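Local coordinates for protein putative rRNA methyltransferase (PDB 4RWZ) that probably methylates 16S ribosomal RNA, in a reaction that depends on the 30S subunit and confers resistance to aminoglycosides, at residues H24-I29 / L97-T102; E93-A98 / L125-R130; P106-L111 / V143-P148; L114-A119 / L153-L158. All coordinates share one frame; numbering follows the deposited sequence.

Four contacts illustrate how a methyltransferase chain folds back on itself. From the N terminus, interaction 1 closes the longest loop, setting strand 26-31 beside strand 98-104. Interaction 2 begins where interaction 1 ends: they share L97 and A98, and the loop entering strand 98-104 meets the chain leaving helix 119-127. Interactions 3 and 4 lie in series with interaction 1, and both join helix 108-115 and its exit to the segment between strand 133-139 and helix 160-172. No contact nests inside another; interactions 2, 3 and 4 cross one another pairwise. Interactions 3 and 4 have centres about 12 Å apart, whereas interactions 1 and 3 lie on opposite sides of the chain's centre.

Interaction 1: residues H24-I29 / L97-T102; sequences HARVLI and LAHTLT
In the Rossmann-like sheet of the methyltransferase, with strand order 3-2-1-4-5-7-6, L28 and I29 of strand 26-31 pair with T100 and L101 of strand 98-104. The pair joins the first and fourth strands within the middle of the sheet, and it illustrates how parallel neighbours interleave their amides: I29 N donates to T100 O at 2.9 Å, and T102 N donates in turn to I29 O at 2.8 Å. Near the start of the pairing the chain turns a corner at H99, and there V27 O takes two donors. H99 N donates to V27 O at 2.9 Å by a bent bond, and T100 N to V27 O at 3.2 Å by a straighter one.

The same corner brings the H99 side chain across to strand 26-31. CG of H99 stands anti to the carbonyl carbon (chi1 -68°), on the side of that strand; H99 ND1 accepts from V27 N at 3.0 Å, the donor lying 30° out of the ring plane. H99 thus binds both the N-H and the C=O of V27. R26 closes over this ring: its CG sits above the centre of one face in a CH-pi contact, and the guanidinium, reached by a bend at chi3, lies with one face toward H99 CB.

Apolar contacts form on both faces of the pair. On the side of V27, where helix 14-21 lies against V27 and L97, I29 CD1 meets A98 CB at 3.8 Å and I29 CB packs on L101 CD1. On the side of L28, which faces helix 37-45, L28 CD1 touches T100 CG2 and reaches T102 CG2 at 3.7 Å, the L28 and T102 side chains crossing at about a right angle.

Interaction 2: residues E93-A98 / L125-R130; sequences ELAGLA and LRRLVR
A98 and V129 form a parallel beta bridge, in which A98 bonds to the residues on either side of V129. L128 O accepts from A98 N at 2.9 Å, and A98 O accepts from R130 N, also at 2.9 Å and nearly straight. One step back, R127 O, late in helix 119-127, takes the N-H of G96, with G96 N 2.8 Å from R127 O. G96 lies in a type II turn from L94 to L97, at the third position, where the positive phi (67°) suits glycine; this turn directs its N-H onto R127 O. The contact thereby ties the loop entering strand 98-104 of the Rossmann-like sheet to the chain leaving helix 119-127.

The side-chain hydrogen bonds come from R130, which grips a single atom side-on: R130 NH2 reaches L97 O at 2.7 Å and R130 NE at 3.1 Å. L97 O lies almost in the guanidinium plane, yet both nitrogens approach it from the same face of its carbonyl, NH2 moderately tilted and NE well above the plane. CG of R130 stands between the backbone N and the carbonyl carbon (chi1 76°), 3.4 Å from A98 O, and the bend at chi3 brings NE to L97 O.

Apolar contact is lighter: L128 CD2 rests on L94 CB at 3.6 Å. Two methyls lie against carbonyl oxygens, A98 CB on L128 O and V129 CG1 on A98 O. Beyond the pair, R14 of helix 14-21 also donates to E93 O and A95 O.

G96 N, A98 N and A98 O thus meet backbone partners and L97 O is taken by the arginine, whose charge would be expected to polarise that carbonyl, strengthening the two bonds it receives.

Interaction 3: residues P106-L111 / V143-P148; sequences PWASLL and VFDDRP
F144 has CG anti to its backbone N (chi1 177°), which puts CG on the side of W107, where the ring turns its edge to the indole, and D146 has CG between its backbone N and carbonyl carbon (chi1 54°), which puts CG beside S109 OG. The aromatic pair is edge-to-face, planes 69° apart: the edge of F144, led by CD2 3.6 Å from W107 CE3, points at the six-membered ring, while F144 CB sits over the five-membered ring in a CH-pi contact. D146 OD2 lies at the edge of the indole, 3.6 Å from W107 CE3.

The polar contacts gather at the start of helix 108-115. A108 N donates to F144 O at 3.1 Å, and S109 N to the syn lone pair of D146 OD1 at 2.8 Å. Next to them V143 CG2 packs on P106 O. A108 CB meets D145 OD1 at 3.3 Å, an oxygen held by R147 N in an Asx turn and by R147 NE; with R147 NH2 on D145 OD2 at 2.7 Å, the arginine grips the carboxylate side-on.

First-turn amides, which have no acceptor within the helix, are met here by loop 143-148 at the N-terminus of helix 108-115, after strand 98-104 of the Rossmann-like sheet.

Interaction 4: residues L114-A119 / L153-L158; sequences LVLPEA and LGLPEL
V115 and P156 bring the two backbones nearest, their CA atoms 7.2 Å apart, where the end of helix 108-115 runs past the irregular loop 153-158. Phi and psi keep L155, P156 and E157 extended, without forming a sheet; L155, P156 and L158 make the contacts, and no hydrogen bond crosses between the segments. Just beyond, the peptide between L116 and P117 is cis and turns the chain toward helix 119-127.

The side chain of V115 sits among three loop residues. V115 CB and V115 CG1 meet L158 CD1 at 3.9 Å each, the two side chains crossing at about a right angle. V115 CG2, placed between the backbone N and the carbonyl carbon, faces P156 CD at 4.1 Å and L155 CD2 at 4.2 Å. L116 adds its CD2, 3.9 Å from P156 CD, and also touches L155 CD2. The P156 ring therefore lies against V115 and L116, with P156 CG 3.7 Å from V115 O.

That oxygen accepts a hydrogen bond from W162 NE1 of helix 160-172, whose side chain also packs on P156. The segments themselves meet chiefly through dispersion between carbons near the surface, with no hydrogen bond or charge pairing between them.

Interaction 1: residues H24-I29 / L97-T102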
loop_
_atom_site.group_PDB
_atom_site.type_symbol
_atom_site.label_atom_id
_atom_site.label_comp_id
_atom_site.label_asym_id
_atom_site.label_seq_id
_atom_site.Cartn_x
_atom_site.Cartn_y
_atom_site.Cartn_z
ATOM N N HIS A 24 -5.770 -5.944 17.734
ATOM C CA HIS A 24 -6.066 -6.368 16.373
ATOM C C HIS A 24 -5.163 -7.511 15.923
ATOM O O HIS A 24 -3.950 -7.472 16.109
ATOM C CB HIS A 24 -5.920 -5.184 15.417
ATOM C CG HIS A 24 -6.806 -4.038 15.757
ATOM N ND1 HIS A 24 -6.418 -3.013 16.593
ATOM C CD2 HIS A 24 -8.070 -3.747 15.367
ATOM C CE1 HIS A 24 -7.414 -2.156 16.726
ATOM N NE2 HIS A 24 -8.425 -2.567 15.977
ATOM N N ALA A 25 -5.767 -8.508 15.294
ATOM C CA ALA A 25 -5.050 -9.695 14.872
ATOM C C ALA A 25 -4.230 -9.484 13.591
ATOM O O ALA A 25 -3.231 -10.164 13.374
ATOM C CB ALA A 25 -6.025 -10.837 14.679
ATOM N N ARG A 26 -4.675 -8.573 12.727
ATOM C CA ARG A 26 -4.027 -8.364 11.428
ATOM C C ARG A 26 -3.885 -6.893 11.126
ATOM O O ARG A 26 -4.593 -6.059 11.708
ATOM C CB ARG A 26 -4.839 -9.039 10.314
ATOM C CG ARG A 26 -4.798 -10.595 10.374
ATOM C CD ARG A 26 -5.748 -11.238 9.380
ATOM N NE ARG A 26 -5.364 -11.055 7.982
ATOM C CZ ARG A 26 -4.433 -11.771 7.350
ATOM N NH1 ARG A 26 -3.772 -12.725 8.001
ATOM N NH2 ARG A 26 -4.160 -11.536 6.069
ATOM N N VAL A 27 -2.975 -6.591 10.203
ATOM C CA VAL A 27 -2.764 -5.235 9.721
ATOM C C VAL A 27 -2.770 -5.218 8.210
ATOM O O VAL A 27 -2.145 -6.065 7.551
ATOM C CB VAL A 27 -1.394 -4.683 10.195
ATOM C CG1 VAL A 27 -1.150 -3.256 9.637
ATOM C CG2 VAL A 27 -1.306 -4.718 11.723
ATOM N N LEU A 28 -3.509 -4.263 7.653
ATOM C CA LEU A 28 -3.542 -4.032 6.220
ATOM C C LEU A 28 -2.996 -2.638 5.983
ATOM O O LEU A 28 -3.325 -1.714 6.738
ATOM C CB LEU A 28 -5.006 -4.107 5.737
ATOM C CG LEU A 28 -5.380 -3.482 4.415
ATOM C CD1 LEU A 28 -4.780 -4.245 3.227
ATOM C CD2 LEU A 28 -6.946 -3.465 4.287
ATOM N N ILE A 29 -2.096 -2.496 5.004
ATOM C CA ILE A 29 -1.644 -1.154 4.613
ATOM C C ILE A 29 -1.932 -0.983 3.154
ATOM O O ILE A 29 -1.556 -1.821 2.322
ATOM C CB ILE A 29 -0.151 -0.948 4.907
ATOM C CG1 ILE A 29 0.077 -1.173 6.431
ATOM C CG2 ILE A 29 0.309 0.469 4.383
ATOM C CD1 ILE A 29 1.605 -1.040 6.847
ATOM N N LEU A 97 5.080 -4.155 9.636
ATOM C CA LEU A 97 3.764 -4.377 10.236
ATOM C C LEU A 97 2.739 -5.144 9.406
ATOM O O LEU A 97 1.870 -5.811 9.991
ATOM C CB LEU A 97 3.089 -3.047 10.618
ATOM C CG LEU A 97 3.692 -2.192 11.723
ATOM C CD1 LEU A 97 2.725 -1.002 11.926
ATOM C CD2 LEU A 97 3.892 -2.978 13.007
ATOM N N ALA A 98 2.769 -5.022 8.071
ATOM C CA ALA A 98 1.573 -5.436 7.289
ATOM C C ALA A 98 1.496 -6.933 7.094
ATOM O O ALA A 98 2.469 -7.544 6.675
ATOM C CB ALA A 98 1.514 -4.725 5.889
ATOM N N HIS A 99 0.336 -7.522 7.395
ATOM C CA HIS A 99 0.030 -8.879 6.916
ATOM C C HIS A 99 -0.350 -8.813 5.450
ATOM O O HIS A 99 -0.094 -9.753 4.705
ATOM C CB HIS A 99 -1.165 -9.479 7.672
ATOM C CG HIS A 99 -0.873 -9.768 9.097
ATOM N ND1 HIS A 99 -0.920 -8.804 10.080
ATOM C CD2 HIS A 99 -0.519 -10.926 9.713
ATOM C CE1 HIS A 99 -0.615 -9.357 11.242
ATOM N NE2 HIS A 99 -0.356 -10.636 11.042
ATOM N N THR A 100 -0.947 -7.681 5.043
ATOM C CA THR A 100 -1.351 -7.449 3.647
ATOM C C THR A 100 -1.021 -6.025 3.242
ATOM O O THR A 100 -1.410 -5.083 3.960
ATOM C CB THR A 100 -2.883 -7.645 3.482
ATOM O OG1 THR A 100 -3.258 -8.910 4.066
ATOM C CG2 THR A 100 -3.272 -7.597 1.997
ATOM N N LEU A 101 -0.336 -5.851 2.102
ATOM C CA LEU A 101 -0.036 -4.510 1.587
ATOM C C LEU A 101 -0.689 -4.434 0.223
ATOM O O LEU A 101 -0.352 -5.221 -0.656
ATOM C CB LEU A 101 1.469 -4.357 1.405
ATOM C CG LEU A 101 1.988 -3.081 0.726
ATOM C CD1 LEU A 101 1.686 -1.975 1.599
ATOM C CD2 LEU A 101 3.543 -3.293 0.572
ATOM N N THR A 102 -1.605 -3.493 0.030
ATOM C CA THR A 102 -2.323 -3.395 -1.237
ATOM C C THR A 102 -1.893 -2.166 -2.059
ATOM O O THR A 102 -1.574 -1.092 -1.508
ATOM C CB THR A 102 -3.861 -3.362 -1.029
ATOM O OG1 THR A 102 -4.191 -2.267 -0.144
ATOM C CG2 THR A 102 -4.352 -4.723 -0.431
#

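Interaction 2: residues E93-A98 / L125-R130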
loop_
_atom_site.group_PDB
_atom_site.type_symbol
_atom_site.label_atom_id
_atom_site.label_comp_id
_atom_site.label_asym_id
_atom_site.label_seq_id
_atom_site.Cartn_x
_atom_site.Cartn_y
_atom_site.Cartn_z
ATOM N N GLU A 93 7.797 3.992 11.331
ATOM C CA GLU A 93 6.839 3.422 12.274
ATOM C C GLU A 93 6.009 2.280 11.650
ATOM O O GLU A 93 5.427 1.467 12.368
ATOM C CB GLU A 93 5.872 4.503 12.770
ATOM C CG GLU A 93 6.533 5.579 13.640
ATOM C CD GLU A 93 7.116 6.708 12.842
ATOM O OE1 GLU A 93 7.304 6.568 11.615
ATOM O OE2 GLU A 93 7.405 7.766 13.442
ATOM N N LEU A 94 5.920 2.249 10.324
ATOM C CA LEU A 94 5.108 1.191 9.674
ATOM C C LEU A 94 5.955 -0.014 9.322
ATOM O O LEU A 94 5.440 -1.037 8.864
ATOM C CB LEU A 94 4.438 1.710 8.405
ATOM C CG LEU A 94 3.488 2.879 8.580
ATOM C CD1 LEU A 94 2.959 3.271 7.203
ATOM C CD2 LEU A 94 2.347 2.475 9.513
ATOM N N ALA A 95 7.248 0.057 9.568
ATOM C CA ALA A 95 8.112 -1.064 9.169
ATOM C C ALA A 95 7.731 -2.394 9.745
ATOM O O ALA A 95 7.472 -2.495 10.939
ATOM C CB ALA A 95 9.605 -0.748 9.500
ATOM N N GLY A 96 7.690 -3.423 8.880
ATOM C CA GLY A 96 7.441 -4.780 9.306
ATOM C C GLY A 96 6.048 -5.047 9.845
ATOM O O GLY A 96 5.842 -6.094 10.426
ATOM N N LEU A 97 5.080 -4.155 9.636
ATOM C CA LEU A 97 3.764 -4.377 10.236
ATOM C C LEU A 97 2.739 -5.144 9.406
ATOM O O LEU A 97 1.870 -5.811 9.991
ATOM C CB LEU A 97 3.089 -3.047 10.618
ATOM C CG LEU A 97 3.692 -2.192 11.723
ATOM C CD1 LEU A 97 2.725 -1.002 11.926
ATOM C CD2 LEU A 97 3.892 -2.978 13.007
ATOM N N ALA A 98 2.769 -5.022 8.071
ATOM C CA ALA A 98 1.573 -5.436 7.289
ATOM C C ALA A 98 1.496 -6.933 7.094
ATOM O O ALA A 98 2.469 -7.544 6.675
ATOM C CB ALA A 98 1.514 -4.725 5.889
ATOM N N LEU A 125 8.690 -1.107 -0.417
ATOM C CA LEU A 125 7.412 -1.821 -0.117
ATOM C C LEU A 125 7.655 -3.044 0.772
ATOM O O LEU A 125 6.904 -3.301 1.728
ATOM C CB LEU A 125 6.742 -2.209 -1.430
ATOM C CG LEU A 125 6.316 -0.987 -2.295
ATOM C CD1 LEU A 125 5.834 -1.560 -3.628
ATOM C CD2 LEU A 125 5.164 -0.255 -1.628
ATOM N N ARG A 126 8.707 -3.787 0.487
ATOM C CA ARG A 126 9.035 -4.971 1.286
ATOM C C ARG A 126 9.301 -4.582 2.743
ATOM O O ARG A 126 9.006 -5.326 3.673
ATOM C CB ARG A 126 10.245 -5.694 0.700
ATOM C CG ARG A 126 10.790 -6.845 1.583
ATOM C CD ARG A 126 9.730 -7.989 1.725
ATOM N NE ARG A 126 10.284 -9.106 2.507
ATOM C CZ ARG A 126 10.300 -9.110 3.842
ATOM N NH1 ARG A 126 9.838 -8.056 4.510
ATOM N NH2 ARG A 126 10.775 -10.137 4.513
ATOM N N ARG A 127 9.838 -3.388 2.953
ATOM C CA ARG A 127 10.089 -2.927 4.319
ATOM C C ARG A 127 8.821 -2.861 5.160
ATOM O O ARG A 127 8.878 -3.057 6.406
ATOM C CB ARG A 127 10.791 -1.553 4.265
ATOM C CG ARG A 127 11.084 -0.851 5.564
ATOM C CD ARG A 127 11.779 0.477 5.122
ATOM N NE ARG A 127 12.136 1.428 6.161
ATOM C CZ ARG A 127 11.508 2.584 6.352
ATOM N NH1 ARG A 127 10.474 2.918 5.588
ATOM N NH2 ARG A 127 11.914 3.409 7.308
ATOM N N LEU A 128 7.670 -2.650 4.512
ATOM C CA LEU A 128 6.425 -2.504 5.266
ATOM C C LEU A 128 5.735 -3.820 5.645
ATOM O O LEU A 128 4.778 -3.815 6.421
ATOM C CB LEU A 128 5.355 -1.695 4.486
ATOM C CG LEU A 128 5.677 -0.225 4.228
ATOM C CD1 LEU A 128 4.459 0.529 3.669
ATOM C CD2 LEU A 128 6.133 0.386 5.488
ATOM N N VAL A 129 6.187 -4.906 5.047
ATOM C CA VAL A 129 5.482 -6.170 5.134
ATOM C C VAL A 129 6.139 -7.108 6.132
ATOM O O VAL A 129 7.347 -7.228 6.156
ATOM C CB VAL A 129 5.455 -6.845 3.761
ATOM C CG1 VAL A 129 4.567 -8.119 3.798
ATOM C CG2 VAL A 129 4.861 -5.857 2.746
ATOM N N ARG A 130 5.341 -7.788 6.937
ATOM C CA ARG A 130 5.933 -8.741 7.890
ATOM C C ARG A 130 6.276 -10.010 7.127
ATOM O O ARG A 130 5.658 -10.292 6.080
ATOM C CB ARG A 130 4.996 -8.988 9.088
ATOM C CG ARG A 130 3.828 -9.858 8.841
ATOM C CD ARG A 130 3.027 -10.020 10.143
ATOM N NE ARG A 130 2.553 -8.730 10.617
ATOM C CZ ARG A 130 2.401 -8.419 11.903
ATOM N NH1 ARG A 130 2.719 -9.331 12.832
ATOM N NH2 ARG A 130 1.947 -7.200 12.261
#

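Interaction 3: residues P106-L111 / V143-P148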
loop_
_atom_site.group_PDB
_atom_site.type_symbol
_atom_site.label_atom_id
_atom_site.label_comp_id
_atom_site.label_asym_id
_atom_site.label_seq_id
_atom_site.Cartn_x
_atom_site.Cartn_y
_atom_site.Cartn_z
ATOM N N PRO A 106 -2.238 1.742 -9.036
ATOM C CA PRO A 106 -1.181 2.756 -8.863
ATOM C C PRO A 106 -1.020 3.598 -10.145
ATOM O O PRO A 106 -1.212 3.084 -11.238
ATOM C CB PRO A 106 0.105 1.896 -8.676
ATOM C CG PRO A 106 -0.221 0.576 -9.347
ATOM C CD PRO A 106 -1.718 0.371 -8.961
ATOM N N TRP A 107 -0.672 4.855 -10.014
ATOM C CA TRP A 107 -0.411 5.686 -11.185
ATOM C C TRP A 107 0.825 5.174 -11.954
ATOM O O TRP A 107 1.561 4.325 -11.447
ATOM C CB TRP A 107 -0.154 7.109 -10.728
ATOM C CG TRP A 107 -1.419 7.846 -10.345
ATOM C CD1 TRP A 107 -2.705 7.386 -10.382
ATOM C CD2 TRP A 107 -1.473 9.188 -9.882
ATOM N NE1 TRP A 107 -3.572 8.399 -9.962
ATOM C CE2 TRP A 107 -2.829 9.510 -9.659
ATOM C CE3 TRP A 107 -0.496 10.156 -9.644
ATOM C CZ2 TRP A 107 -3.236 10.791 -9.195
ATOM C CZ3 TRP A 107 -0.901 11.410 -9.200
ATOM C CH2 TRP A 107 -2.257 11.706 -8.986
ATOM N N ALA A 108 1.065 5.721 -13.142
ATOM C CA ALA A 108 2.044 5.103 -14.065
ATOM C C ALA A 108 3.440 4.912 -13.488
ATOM O O ALA A 108 4.139 3.936 -13.793
ATOM C CB ALA A 108 2.121 5.909 -15.335
ATOM N N SER A 109 3.875 5.879 -12.693
ATOM C CA SER A 109 5.243 5.808 -12.162
ATOM C C SER A 109 5.445 4.601 -11.252
ATOM O O SER A 109 6.451 3.909 -11.345
ATOM C CB SER A 109 5.570 7.076 -11.405
ATOM O OG SER A 109 6.013 8.029 -12.347
ATOM N N LEU A 110 4.461 4.361 -10.384
ATOM C CA LEU A 110 4.508 3.231 -9.448
ATOM C C LEU A 110 4.180 1.957 -10.131
ATOM O O LEU A 110 4.745 0.915 -9.791
ATOM C CB LEU A 110 3.536 3.447 -8.295
ATOM C CG LEU A 110 3.466 2.360 -7.194
ATOM C CD1 LEU A 110 4.893 1.950 -6.744
ATOM C CD2 LEU A 110 2.688 2.957 -6.027
ATOM N N LEU A 111 3.268 2.004 -11.090
ATOM C CA LEU A 111 2.993 0.867 -11.950
ATOM C C LEU A 111 4.281 0.416 -12.619
ATOM O O LEU A 111 4.609 -0.781 -12.638
ATOM C CB LEU A 111 1.975 1.259 -13.034
ATOM C CG LEU A 111 1.691 0.254 -14.158
ATOM C CD1 LEU A 111 1.139 -1.048 -13.587
ATOM C CD2 LEU A 111 0.705 0.853 -15.189
ATOM N N VAL A 143 -4.569 4.287 -15.901
ATOM C CA VAL A 143 -4.392 5.249 -14.813
ATOM C C VAL A 143 -3.713 6.553 -15.321
ATOM O O VAL A 143 -3.128 6.596 -16.409
ATOM C CB VAL A 143 -3.555 4.626 -13.639
ATOM C CG1 VAL A 143 -4.287 3.451 -13.028
ATOM C CG2 VAL A 143 -2.150 4.162 -14.131
ATOM N N PHE A 144 -3.766 7.584 -14.485
ATOM C CA PHE A 144 -3.129 8.848 -14.733
ATOM C C PHE A 144 -1.625 8.615 -14.907
ATOM O O PHE A 144 -0.986 7.887 -14.118
ATOM C CB PHE A 144 -3.340 9.775 -13.542
ATOM C CG PHE A 144 -2.630 11.091 -13.694
ATOM C CD1 PHE A 144 -2.955 11.945 -14.749
ATOM C CD2 PHE A 144 -1.625 11.444 -12.832
ATOM C CE1 PHE A 144 -2.294 13.141 -14.908
ATOM C CE2 PHE A 144 -0.958 12.636 -12.996
ATOM C CZ PHE A 144 -1.285 13.476 -14.042
ATOM N N ASP A 145 -1.040 9.248 -15.922
ATOM C CA ASP A 145 0.421 9.126 -16.141
ATOM C C ASP A 145 1.182 10.285 -15.470
ATOM O O ASP A 145 1.139 11.393 -15.966
ATOM C CB ASP A 145 0.696 9.073 -17.640
ATOM C CG ASP A 145 2.112 8.577 -17.973
ATOM O OD1 ASP A 145 2.983 8.618 -17.084
ATOM O OD2 ASP A 145 2.347 8.134 -19.112
ATOM N N ASP A 146 1.826 10.040 -14.329
ATOM C CA ASP A 146 2.536 11.063 -13.594
ATOM C C ASP A 146 4.020 11.112 -13.962
ATOM O O ASP A 146 4.788 11.853 -13.349
ATOM C CB ASP A 146 2.393 10.835 -12.089
ATOM C CG ASP A 146 2.826 9.426 -11.654
ATOM O OD1 ASP A 146 2.936 8.538 -12.518
ATOM O OD2 ASP A 146 2.899 9.196 -10.419
ATOM N N ARG A 147 4.413 10.320 -14.949
ATOM C CA ARG A 147 5.844 10.227 -15.321
ATOM C C ARG A 147 6.322 11.435 -16.079
ATOM O O ARG A 147 5.557 12.067 -16.767
ATOM C CB ARG A 147 6.119 8.982 -16.190
ATOM C CG ARG A 147 5.897 7.618 -15.478
ATOM C CD ARG A 147 5.991 6.446 -16.435
ATOM N NE ARG A 147 5.006 6.596 -17.494
ATOM C CZ ARG A 147 4.920 5.800 -18.553
ATOM N NH1 ARG A 147 5.802 4.813 -18.708
ATOM N NH2 ARG A 147 3.985 6.012 -19.468
ATOM N N PRO A 148 7.619 11.759 -15.956
ATOM C CA PRO A 148 8.215 12.680 -16.923
ATOM C C PRO A 148 7.887 12.268 -18.370
ATOM O O PRO A 148 7.855 11.085 -18.686
ATOM C CB PRO A 148 9.720 12.442 -16.743
ATOM C CG PRO A 148 9.900 11.876 -15.420
ATOM C CD PRO A 148 8.616 11.142 -15.064
#

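Interaction 4: residues L114-A119 / L153-L158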
loop_
_atom_site.group_PDB
_atom_site.type_symbol
_atom_site.label_atom_id
_atom_site.label_comp_id
_atom_site.label_asym_id
_atom_site.label_seq_id
_atom_site.Cartn_x
_atom_site.Cartn_y
_atom_site.Cartn_z
ATOM N N LEU A 114 6.600 -1.462 -10.463
ATOM C CA LEU A 114 6.230 -2.857 -10.116
ATOM C C LEU A 114 6.414 -3.822 -11.281
ATOM O O LEU A 114 6.584 -5.072 -11.092
ATOM C CB LEU A 114 4.730 -2.943 -9.646
ATOM C CG LEU A 114 4.451 -2.134 -8.364
ATOM C CD1 LEU A 114 2.882 -1.990 -8.207
ATOM C CD2 LEU A 114 4.991 -2.856 -7.158
ATOM N N VAL A 115 6.390 -3.285 -12.507
ATOM C CA VAL A 115 6.490 -4.193 -13.674
ATOM C C VAL A 115 7.834 -4.166 -14.388
ATOM O O VAL A 115 8.108 -5.080 -15.186
ATOM C CB VAL A 115 5.347 -4.013 -14.700
ATOM C CG1 VAL A 115 3.974 -4.200 -13.996
ATOM C CG2 VAL A 115 5.411 -2.660 -15.374
ATOM N N LEU A 116 8.651 -3.124 -14.174
ATOM C CA LEU A 116 9.968 -3.108 -14.832
ATOM C C LEU A 116 10.906 -4.200 -14.276
ATOM O O LEU A 116 11.497 -4.978 -15.058
ATOM C CB LEU A 116 10.610 -1.704 -14.829
ATOM C CG LEU A 116 9.790 -0.732 -15.719
ATOM C CD1 LEU A 116 10.324 0.703 -15.694
ATOM C CD2 LEU A 116 9.660 -1.273 -17.143
ATOM N N PRO A 117 11.090 -4.282 -12.951
ATOM C CA PRO A 117 10.675 -3.405 -11.858
ATOM C C PRO A 117 11.832 -2.535 -11.445
ATOM O O PRO A 117 12.929 -2.611 -12.022
ATOM C CB PRO A 117 10.340 -4.395 -10.736
ATOM C CG PRO A 117 11.450 -5.442 -10.904
ATOM C CD PRO A 117 11.678 -5.540 -12.431
ATOM N N GLU A 118 11.582 -1.684 -10.450
ATOM C CA GLU A 118 12.616 -0.805 -9.908
ATOM C C GLU A 118 12.959 -1.216 -8.487
ATOM O O GLU A 118 12.109 -1.110 -7.613
ATOM C CB GLU A 118 12.154 0.680 -9.949
ATOM C CG GLU A 118 11.852 1.134 -11.370
ATOM C CD GLU A 118 11.156 2.509 -11.367
ATOM O OE1 GLU A 118 11.309 3.212 -10.351
ATOM O OE2 GLU A 118 10.439 2.858 -12.326
ATOM N N ALA A 119 14.201 -1.673 -8.265
ATOM C CA ALA A 119 14.606 -2.211 -6.945
ATOM C C ALA A 119 14.342 -1.299 -5.740
ATOM O O ALA A 119 13.893 -1.759 -4.717
ATOM C CB ALA A 119 16.144 -2.728 -6.942
ATOM N N LEU A 153 8.089 5.409 -22.214
ATOM C CA LEU A 153 8.340 4.300 -23.087
ATOM C C LEU A 153 7.227 3.331 -22.737
ATOM O O LEU A 153 6.543 3.489 -21.711
ATOM C CB LEU A 153 9.714 3.690 -22.819
ATOM C CG LEU A 153 10.945 4.378 -23.415
ATOM C CD1 LEU A 153 11.162 5.770 -22.841
ATOM C CD2 LEU A 153 12.203 3.510 -23.233
ATOM N N GLY A 154 7.022 2.339 -23.584
ATOM C CA GLY A 154 5.988 1.358 -23.353
ATOM C C GLY A 154 6.322 0.457 -22.188
ATOM O O GLY A 154 7.480 0.283 -21.845
ATOM N N LEU A 155 5.293 -0.017 -21.499
ATOM C CA LEU A 155 5.468 -0.974 -20.414
ATOM C C LEU A 155 5.395 -2.404 -20.942
ATOM O O LEU A 155 4.693 -2.688 -21.910
ATOM C CB LEU A 155 4.449 -0.724 -19.295
ATOM C CG LEU A 155 4.697 0.638 -18.620
ATOM C CD1 LEU A 155 3.594 1.009 -17.605
ATOM C CD2 LEU A 155 6.050 0.661 -17.929
ATOM N N PRO A 156 6.120 -3.322 -20.303
ATOM C CA PRO A 156 6.094 -4.689 -20.819
ATOM C C PRO A 156 4.779 -5.403 -20.540
ATOM O O PRO A 156 4.089 -5.066 -19.588
ATOM C CB PRO A 156 7.221 -5.366 -20.033
ATOM C CG PRO A 156 7.282 -4.621 -18.737
ATOM C CD PRO A 156 6.944 -3.190 -19.085
ATOM N N GLU A 157 4.433 -6.350 -21.406
ATOM C CA GLU A 157 3.330 -7.261 -21.165
ATOM C C GLU A 157 3.784 -8.282 -20.140
ATOM O O GLU A 157 4.910 -8.797 -20.220
ATOM N N LEU A 158 2.938 -8.576 -19.162
ATOM C CA LEU A 158 3.348 -9.519 -18.128
ATOM C C LEU A 158 3.086 -10.983 -18.534
ATOM O O LEU A 158 2.340 -11.691 -17.889
ATOM C CB LEU A 158 2.672 -9.162 -16.803
ATOM C CG LEU A 158 3.480 -8.333 -15.789
ATOM C CD1 LEU A 158 4.211 -7.229 -16.490
ATOM C CD2 LEU A 158 2.581 -7.752 -14.723
#